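Local coordinates for protein fructose-bisphosphate aldolase (Thermus caldophilus, PDB 2FJK) that is a class II fructose-bisphosphate aldolase of the TIM-barrel clan that binds 1,3-dihydroxyacetonephosphate in its pocket, at residues 43-48 and 74-79; 151-156 and 171-176. All coordinates share one frame; numbering follows the deposited sequence.

Contact 1 (43-48 and 74-79)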
loop_
_atom_site.group_PDB
_atom_site.type_symbol
_atom_site.label_atom_id
_atom_site.label_comp_id
_atom_site.label_asym_id
_atom_site.label_seq_id
_atom_site.Cartn_x
_atom_site.Cartn_y
_atom_site.Cartn_z
ATOM N N PRO A 43 17.602 -14.570 6.241
ATOM C CA PRO A 43 17.190 -13.792 5.072
ATOM C C PRO A 43 16.380 -14.802 4.266
ATOM O O PRO A 43 16.527 -15.995 4.491
ATOM C CB PRO A 43 18.520 -13.433 4.413
ATOM C CG PRO A 43 19.418 -14.598 4.801
ATOM C CD PRO A 43 19.060 -14.813 6.239
ATOM N N VAL A 44 15.518 -14.353 3.360
ATOM C CA VAL A 44 14.716 -15.293 2.583
ATOM C C VAL A 44 14.269 -14.693 1.257
ATOM O O VAL A 44 14.202 -13.474 1.102
ATOM C CB VAL A 44 13.455 -15.745 3.377
ATOM C CG1 VAL A 44 12.473 -14.592 3.504
ATOM C CG2 VAL A 44 12.792 -16.944 2.690
ATOM N N ILE A 45 13.976 -15.567 0.302
ATOM C CA ILE A 45 13.518 -15.160 -1.016
ATOM C C ILE A 45 12.149 -15.764 -1.294
ATOM O O ILE A 45 11.958 -16.973 -1.163
ATOM C CB ILE A 45 14.487 -15.637 -2.124
ATOM C CG1 ILE A 45 15.820 -14.893 -2.007
ATOM C CG2 ILE A 45 13.882 -15.385 -3.499
ATOM C CD1 ILE A 45 16.869 -15.355 -3.003
ATOM N N LEU A 46 11.191 -14.919 -1.655
ATOM C CA LEU A 46 9.858 -15.399 -1.999
ATOM C C LEU A 46 9.853 -15.582 -3.522
ATOM O O LEU A 46 10.005 -14.622 -4.281
ATOM C CB LEU A 46 8.794 -14.390 -1.555
ATOM C CG LEU A 46 8.672 -14.246 -0.035
ATOM C CD1 LEU A 46 7.516 -13.336 0.326
ATOM C CD2 LEU A 46 8.438 -15.608 0.563
ATOM N N ALA A 47 9.710 -16.828 -3.962
ATOM C CA ALA A 47 9.714 -17.139 -5.387
ATOM C C ALA A 47 8.318 -17.369 -5.935
ATOM O O ALA A 47 7.511 -18.090 -5.348
ATOM C CB ALA A 47 10.591 -18.377 -5.653
ATOM N N LEU A 48 8.033 -16.737 -7.062
ATOM C CA LEU A 48 6.747 -16.907 -7.694
ATOM C C LEU A 48 6.911 -17.266 -9.163
ATOM O O LEU A 48 7.380 -16.462 -9.953
ATOM C CB LEU A 48 5.910 -15.637 -7.582
ATOM C CG LEU A 48 5.246 -15.325 -6.245
ATOM C CD1 LEU A 48 6.290 -14.821 -5.244
ATOM C CD2 LEU A 48 4.167 -14.277 -6.475
ATOM N N PRO A 74 15.831 -9.682 5.919
ATOM C CA PRO A 74 15.929 -9.335 4.495
ATOM C C PRO A 74 15.073 -10.281 3.667
ATOM O O PRO A 74 15.192 -11.497 3.799
ATOM C CB PRO A 74 17.418 -9.509 4.186
ATOM C CG PRO A 74 18.085 -9.320 5.543
ATOM C CD PRO A 74 17.147 -10.059 6.461
ATOM N N VAL A 75 14.213 -9.723 2.825
ATOM C CA VAL A 75 13.347 -10.528 1.972
ATOM C C VAL A 75 13.380 -10.046 0.528
ATOM O O VAL A 75 13.230 -8.853 0.261
ATOM C CB VAL A 75 11.873 -10.485 2.443
ATOM C CG1 VAL A 75 10.982 -11.188 1.420
ATOM C CG2 VAL A 75 11.733 -11.146 3.810
ATOM N N ALA A 76 13.573 -10.981 -0.398
ATOM C CA ALA A 76 13.589 -10.665 -1.823
ATOM C C ALA A 76 12.410 -11.377 -2.476
ATOM O O ALA A 76 12.045 -12.482 -2.072
ATOM C CB ALA A 76 14.896 -11.133 -2.464
ATOM N N VAL A 77 11.814 -10.733 -3.473
ATOM C CA VAL A 77 10.692 -11.304 -4.210
ATOM C C VAL A 77 11.162 -11.533 -5.661
ATOM O O VAL A 77 11.330 -10.577 -6.420
ATOM C CB VAL A 77 9.486 -10.344 -4.163
ATOM C CG1 VAL A 77 8.327 -10.905 -4.975
ATOM C CG2 VAL A 77 9.066 -10.117 -2.695
ATOM N N HIS A 78 11.391 -12.802 -6.023
ATOM C CA HIS A 78 11.880 -13.179 -7.360
ATOM C C HIS A 78 10.858 -13.863 -8.268
ATOM O O HIS A 78 10.007 -14.616 -7.798
ATOM C CB HIS A 78 13.087 -14.118 -7.247
ATOM C CG HIS A 78 14.302 -13.489 -6.645
ATOM N ND1 HIS A 78 15.581 -13.893 -6.966
ATOM C CD2 HIS A 78 14.440 -12.500 -5.729
ATOM C CE1 HIS A 78 16.454 -13.176 -6.280
ATOM N NE2 HIS A 78 15.788 -12.323 -5.522
ATOM N N LEU A 79 10.979 -13.621 -9.574
ATOM C CA LEU A 79 10.084 -14.208 -10.569
ATOM C C LEU A 79 10.310 -15.717 -10.746
ATOM O O LEU A 79 9.381 -16.497 -10.610
ATOM C CB LEU A 79 10.234 -13.491 -11.915
ATOM C CG LEU A 79 9.644 -14.175 -13.161
ATOM C CD1 LEU A 79 8.165 -14.484 -12.963
ATOM C CD2 LEU A 79 9.839 -13.269 -14.375
#
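The carbonyl oxygen of Ala76 is gripped twice from segment 43-48, by one hydrogen bond and one CA-H...O contact. Leu46 N donates to Ala76 O at 2.6 Å, a short bond that comes in nearly along the C=O axis. Ile45 CA lies 3.2 Å from the same Ala76 O. This is the centre of a parallel pairing in which five backbone hydrogen bonds alternate in direction, from Val44 N to Pro74 O at one end to Leu48 N to His78 O at the other. The strand axes make an angle of 24°, a twist in keeping with a barrel strand pair.

Side chains alternate between two faces. On one, Val44 and Val75 lie side by side, and Val44 CG1 meets Val75 CG2 at a tight 3.5 Å. Val44 CG1 takes the crowded position between the backbone N and the carbonyl carbon (chi1 70°). Leu46 crosses Val75 obliquely, with Leu46 CG 4.1 Å from Val75 CG1.

On the other face, Ile45 crosses His78 diagonally. Its CG2 sits over one ring face as a CH-pi contact, 3.9 Å from the His78 ring centroid. Ile45 CD1 reaches on to the CE1 and NE2 side of the ring. Both ring nitrogens are engaged: ND1 bonds Lys249 NZ, and NE2 makes a weak bond to Thr4 O. These bonds and the Ile45 methyl together should limit rotation of the imidazole. The methyl of Ala76 touches Ile45 CG1 at 3.9 Å.

The two strands and helix 50-68 form a beta-alpha-beta unit. Helices 50-68 and 27-38 cover the face with Val44, Leu46, Val75 and Val77. Strand 19-23 pairs with the edge of 44-47 away from 75-78, and strand 2-3 lies beyond 75-78.

Contact 2 (151-156 and 171-176); sequences LLTNPE and AVAIGT
No aromatic ring takes part here; the flat group that matters is the peptide unit between Ala173 and Ile174. Leu152 CD2 lies over one face of it, 3.4 Å from Ala173 O, and also reaches Gly175 N of the next peptide at 3.6 Å. At its edge, Thr153 N approaches Ala173 O in the carbonyl plane, on a lone pair, at 3.1 Å. The setting is a TIM barrel: the loop leading into helix 155-164 packs against the chain leaving the short, weakly bonded strand 171-172. Asn154 holds the N-cap position of that helix.

Thr153 and Ala173 are joined by two hydrogen bonds. The second runs the other way, from Ala173 N to Thr153 OG1 at 2.8 Å, and is almost straight at 174°. A chi1 of -52° sets OG1 beside the Thr153 backbone N, so that hydroxyl and N-H can both serve the same residue. OG1 is also hydrogen-bonded to Leu133 O. With the Ala173 N-H donating to it, the hydroxyl must give its own proton to that carbonyl. This buried oxygen therefore ties the loop to two neighbouring pieces of chain, at Leu133 and Ala173. Helix 191-200 borders the contact through Arg193, which touches Leu152.

The chain continues from Thr176 to the pocket residues His178 and Gly179. Gly175 has a positive phi of 123°, where a CB would press on the preceding carbonyl oxygen. Leu152 completes the apolar part of the contact, its CD2 meeting the Ala173 CB at 4.2 Å.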
loop_
_atom_site.group_PDB
_atom_site.type_symbol
_atom_site.label_atom_id
_atom_site.label_comp_id
_atom_site.label_asym_id
_atom_site.label_seq_id
_atom_site.Cartn_x
_atom_site.Cartn_y
_atom_site.Cartn_z
ATOM N N LEU A 151 24.687 -31.495 -22.098
ATOM C CA LEU A 151 23.880 -30.965 -21.010
ATOM C C LEU A 151 24.823 -30.408 -19.953
ATOM O O LEU A 151 26.035 -30.596 -20.039
ATOM C CB LEU A 151 23.036 -32.083 -20.396
ATOM C CG LEU A 151 22.158 -31.706 -19.202
ATOM C CD1 LEU A 151 20.987 -30.869 -19.694
ATOM C CD2 LEU A 151 21.662 -32.961 -18.495
ATOM N N LEU A 152 24.261 -29.726 -18.963
ATOM C CA LEU A 152 25.037 -29.160 -17.866
ATOM C C LEU A 152 25.914 -27.980 -18.258
ATOM O O LEU A 152 26.542 -27.968 -19.315
ATOM C CB LEU A 152 25.892 -30.246 -17.211
ATOM C CG LEU A 152 25.147 -31.527 -16.815
ATOM C CD1 LEU A 152 26.103 -32.446 -16.071
ATOM C CD2 LEU A 152 23.941 -31.200 -15.946
ATOM N N THR A 153 25.952 -26.992 -17.370
ATOM C CA THR A 153 26.718 -25.770 -17.562
ATOM C C THR A 153 28.207 -25.983 -17.790
ATOM O O THR A 153 28.853 -26.758 -17.084
ATOM C CB THR A 153 26.572 -24.838 -16.346
ATOM O OG1 THR A 153 25.182 -24.656 -16.050
ATOM C CG2 THR A 153 27.210 -23.484 -16.632
ATOM N N ASN A 154 28.741 -25.279 -18.780
ATOM C CA ASN A 154 30.160 -25.335 -19.105
ATOM C C ASN A 154 30.758 -24.051 -18.521
ATOM O O ASN A 154 30.376 -22.947 -18.917
ATOM C CB ASN A 154 30.345 -25.363 -20.624
ATOM C CG ASN A 154 31.800 -25.211 -21.041
ATOM O OD1 ASN A 154 32.626 -26.099 -20.821
ATOM N ND2 ASN A 154 32.119 -24.077 -21.648
ATOM N N PRO A 155 31.696 -24.177 -17.570
ATOM C CA PRO A 155 32.329 -23.015 -16.938
ATOM C C PRO A 155 32.733 -21.865 -17.863
ATOM O O PRO A 155 32.256 -20.742 -17.692
ATOM C CB PRO A 155 33.513 -23.627 -16.176
ATOM C CG PRO A 155 33.725 -24.965 -16.830
ATOM C CD PRO A 155 32.330 -25.423 -17.109
ATOM N N GLU A 156 33.603 -22.129 -18.834
ATOM C CA GLU A 156 34.032 -21.079 -19.753
ATOM C C GLU A 156 32.833 -20.337 -20.315
ATOM O O GLU A 156 32.821 -19.110 -20.371
ATOM C CB GLU A 156 34.843 -21.663 -20.910
ATOM C CG GLU A 156 36.330 -21.743 -20.654
ATOM C CD GLU A 156 36.662 -22.538 -19.416
ATOM O OE1 GLU A 156 35.969 -23.551 -19.160
ATOM O OE2 GLU A 156 37.622 -22.160 -18.708
ATOM N N ALA A 171 21.984 -19.312 -12.573
ATOM C CA ALA A 171 21.539 -20.618 -12.114
ATOM C C ALA A 171 22.343 -21.639 -12.930
ATOM O O ALA A 171 22.423 -21.533 -14.155
ATOM C CB ALA A 171 20.046 -20.774 -12.377
ATOM N N VAL A 172 22.945 -22.614 -12.262
ATOM C CA VAL A 172 23.747 -23.602 -12.976
ATOM C C VAL A 172 23.127 -24.989 -13.060
ATOM O O VAL A 172 22.336 -25.389 -12.206
ATOM C CB VAL A 172 25.154 -23.727 -12.349
ATOM C CG1 VAL A 172 25.823 -22.357 -12.321
ATOM C CG2 VAL A 172 25.057 -24.310 -10.943
ATOM N N ALA A 173 23.504 -25.716 -14.105
ATOM C CA ALA A 173 23.015 -27.077 -14.340
ATOM C C ALA A 173 24.107 -28.078 -13.971
ATOM O O ALA A 173 25.089 -28.233 -14.701
ATOM C CB ALA A 173 22.629 -27.247 -15.808
ATOM N N ILE A 174 23.939 -28.765 -12.850
ATOM C CA ILE A 174 24.950 -29.719 -12.419
ATOM C C ILE A 174 24.400 -31.051 -11.949
ATOM O O ILE A 174 25.049 -31.748 -11.165
ATOM C CB ILE A 174 25.800 -29.136 -11.291
ATOM C CG1 ILE A 174 24.908 -28.790 -10.089
ATOM C CG2 ILE A 174 26.538 -27.913 -11.799
ATOM C CD1 ILE A 174 25.666 -28.214 -8.907
ATOM N N GLY A 175 23.206 -31.399 -12.414
ATOM C CA GLY A 175 22.624 -32.664 -12.024
ATOM C C GLY A 175 21.269 -32.623 -11.350
ATOM O O GLY A 175 20.700 -33.685 -11.100
ATOM N N THR A 176 20.755 -31.429 -11.041
ATOM C CA THR A 176 19.438 -31.301 -10.400
ATOM C C THR A 176 18.331 -31.138 -11.442
ATOM O O THR A 176 18.602 -30.827 -12.607
ATOM C CB THR A 176 19.363 -30.072 -9.466
ATOM O OG1 THR A 176 19.477 -28.881 -10.249
ATOM C CG2 THR A 176 20.481 -30.097 -8.440
#

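How the contacts relate
The two contacts lie on opposite sides of the chain's centre. Their centres are 23 Å apart and their nearest atoms about 10 Å, so they do not touch. They come in series along the chain: 43-48 and 74-79 are paired before 151-156 begins. Contact 1 joins two adjacent strands, while contact 2 joins a loop before a helix to the chain at 171-176. Strand 171-172 follows 98-101 and 128-133 across the sheet. A backbone bond between Val172 and Val206 links it to strand 205-207, at the far edge of the sheet holding contact 1. The contacts lie in different parts of one barrel: the side chains of Ala47 and Ala173 are about 6 and 11 Å from the bound 1,3-dihydroxyacetonephosphate.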